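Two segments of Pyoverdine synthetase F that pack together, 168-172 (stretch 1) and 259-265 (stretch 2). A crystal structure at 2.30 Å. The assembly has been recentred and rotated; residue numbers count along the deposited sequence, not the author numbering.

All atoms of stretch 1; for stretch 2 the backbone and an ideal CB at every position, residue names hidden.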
# COMPACT_ATOMS: atom_id res chain seq x y z
N ASN A 168 -6.01 -0.87 -5.74
CA ASN A 168 -5.18 -1.24 -4.63
C ASN A 168 -4.07 -2.22 -5.00
O ASN A 168 -4.35 -3.13 -5.70
CB ASN A 168 -6.00 -1.85 -3.51
CG ASN A 168 -5.17 -2.29 -2.35
OD1 ASN A 168 -4.54 -1.51 -1.73
ND2 ASN A 168 -5.12 -3.52 -2.13
N ILE A 169 -2.84 -1.99 -4.58
CA ILE A 169 -1.77 -2.92 -4.83
C ILE A 169 -1.61 -3.81 -3.58
O ILE A 169 -1.29 -3.35 -2.55
CB ILE A 169 -0.49 -2.25 -5.32
CG1 ILE A 169 0.59 -3.34 -5.65
CG2 ILE A 169 -0.05 -1.16 -4.38
CD1 ILE A 169 0.39 -4.16 -6.86
N HIS A 170 -1.88 -5.08 -3.72
CA HIS A 170 -1.93 -5.95 -2.61
C HIS A 170 -0.79 -6.95 -2.63
O HIS A 170 -0.52 -7.45 -3.63
CB HIS A 170 -3.32 -6.64 -2.57
CG HIS A 170 -3.44 -7.67 -1.50
ND1 HIS A 170 -4.04 -7.43 -0.30
CD2 HIS A 170 -2.92 -8.89 -1.39
CE1 HIS A 170 -3.93 -8.47 0.46
NE2 HIS A 170 -3.25 -9.37 -0.17
N PRO A 171 -0.16 -7.25 -1.49
CA PRO A 171 0.94 -8.17 -1.37
C PRO A 171 0.60 -9.65 -1.23
O PRO A 171 0.85 -10.27 -0.28
CB PRO A 171 1.65 -7.68 -0.15
CG PRO A 171 0.65 -7.11 0.64
CD PRO A 171 -0.46 -6.67 -0.21
N GLY A 172 0.06 -10.13 -2.31
CA GLY A 172 -0.34 -11.47 -2.55
C GLY A 172 -1.39 -11.56 -3.62
O GLY A 172 -2.10 -10.67 -3.86
N UNK A 259 7.83 -9.22 -6.95
CA UNK A 259 6.56 -9.13 -7.54
C UNK A 259 5.74 -7.87 -7.45
O UNK A 259 4.97 -7.67 -8.25
CB UNK A 259 5.73 -10.27 -6.95
N UNK A 260 5.86 -7.12 -6.37
CA UNK A 260 5.07 -5.92 -6.15
C UNK A 260 5.35 -4.68 -6.96
O UNK A 260 4.46 -4.07 -7.44
CB UNK A 260 5.21 -5.53 -4.68
N UNK A 261 6.58 -4.30 -7.08
CA UNK A 261 6.86 -3.18 -7.86
C UNK A 261 6.47 -3.50 -9.32
O UNK A 261 5.85 -2.72 -9.96
CB UNK A 261 8.33 -2.79 -7.72
N UNK A 262 6.78 -4.70 -9.79
CA UNK A 262 6.40 -5.04 -11.16
C UNK A 262 4.91 -5.07 -11.39
O UNK A 262 4.47 -4.56 -12.38
CB UNK A 262 6.99 -6.40 -11.54
N UNK A 263 4.15 -5.62 -10.50
CA UNK A 263 2.77 -5.64 -10.72
C UNK A 263 2.19 -4.25 -10.77
O UNK A 263 1.39 -4.01 -11.58
CB UNK A 263 2.09 -6.48 -9.64
N UNK A 264 2.58 -3.37 -9.89
CA UNK A 264 2.05 -2.08 -9.94
C UNK A 264 2.40 -1.37 -11.24
O UNK A 264 1.58 -0.74 -11.77
CB UNK A 264 2.54 -1.28 -8.73
N UNK A 265 3.63 -1.43 -11.69
CA UNK A 265 3.97 -0.81 -12.95
C UNK A 265 3.35 -1.46 -14.20
O UNK A 265 2.76 -0.82 -14.97
CB UNK A 265 5.49 -0.81 -13.09

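The seven residues of stretch 2 form a stretch of helix that runs nearly antiparallel to the strand 168-170, at 153° between their directions; their axes pass 9.0 Å apart at closest approach. What stretch 1 turns toward this helix is chiefly the side chain of Ile169, flanked by the ring of Pro171; both are apolar, so packing rather than hydrogen bonding should decide the contact.

At position 259 the ideal CB has nothing of stretch 1 within 5.5 Å, and the visible atoms scarcely restrict the choice. The residue is Ser259, whose OG is hydrogen-bonded elsewhere in the structure.

Position 260 is different. Its CA-to-CB bond points toward the strand, yet the ideal CB still lies 5.2 Å from Ile169 CG1, which leaves room for a side chain of some length. With mainly apolar carbon to meet, leucine, isoleucine, methionine or perhaps valine would suit. The deposited Leu260 has chi1 in t and chi2 at 135°, between wells. Its CG comes to 3.8 Å from Ile169 CG1, while its CD1 reaches 4.2 Å from Pro171 CB, so one side chain bridges both apolar residues of stretch 1.

At 261 the CA-to-CB bond points away, and many residues would be tolerated. Phe261 occupies it; its ring end comes nearer than its CB, but its nearest ring atom, Phe261 CD1, is still 7.1 Å from Ile169 CG1.

Position 262 points sideways and is likewise free of contact. Its backbone N has no bond to the preceding turn, and phi is -63°, so proline is compatible, although other residues could adopt the same angles. Pro262 is found, at a kink in the helix.

Position 263 points toward the strand, and here the ideal CB is already in contact, 4.0 Å from Ile169 CD1, so a side chain as small as alanine suffices; larger apolar ones are not excluded by the visible atoms. Ala263 places its CB 4.0 Å from Ile169 CD1 without needing anything further.

At 264 the bond points sideways, but the ideal CB is also 4.0 Å from Ile169 CD1. An apolar residue is favoured, with its outer atoms free to extend past the isoleucine; leucine, methionine or alanine would all be plausible. Leu264 (chi1 t, chi2 p) makes its closest side-chain contact through CB, 4.0 Å from Ile169 CD1, and that same methyl lies 3.8 Å from the backbone N of Leu264. Ile169 CD1 thus rests against the helix backbone itself.

Position 265 is out of reach and unconstrained by stretch 1. His265 stands there, its backbone N hydrogen-bonded to Phe261 O (3.1 Å).

Stretch 2, residues 259-265: SLFPALH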
# COMPACT_ATOMS: atom_id res chain seq x y z
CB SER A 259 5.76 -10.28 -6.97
OG SER A 259 4.64 -10.50 -7.70
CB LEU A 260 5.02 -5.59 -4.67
CG LEU A 260 3.95 -4.58 -4.25
CD1 LEU A 260 3.23 -5.05 -3.00
CD2 LEU A 260 4.48 -3.19 -4.09
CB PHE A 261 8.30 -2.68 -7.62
CG PHE A 261 8.56 -2.25 -6.22
CD1 PHE A 261 7.54 -1.86 -5.42
CD2 PHE A 261 9.80 -2.26 -5.72
CE1 PHE A 261 7.76 -1.48 -4.16
CE2 PHE A 261 10.03 -1.89 -4.45
CZ PHE A 261 9.01 -1.48 -3.67
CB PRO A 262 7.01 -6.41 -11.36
CG PRO A 262 8.06 -6.51 -10.34
CD PRO A 262 7.60 -5.74 -9.18
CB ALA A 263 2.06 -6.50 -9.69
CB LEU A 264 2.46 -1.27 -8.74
CG LEU A 264 2.36 0.23 -8.77
CD1 LEU A 264 0.95 0.73 -8.76
CD2 LEU A 264 3.23 0.79 -7.71
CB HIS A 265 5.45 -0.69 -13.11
CG HIS A 265 6.17 -0.22 -11.87
ND1 HIS A 265 7.51 -0.38 -11.69
CD2 HIS A 265 5.70 0.29 -10.72
CE1 HIS A 265 7.84 0.04 -10.50
NE2 HIS A 265 6.76 0.45 -9.89
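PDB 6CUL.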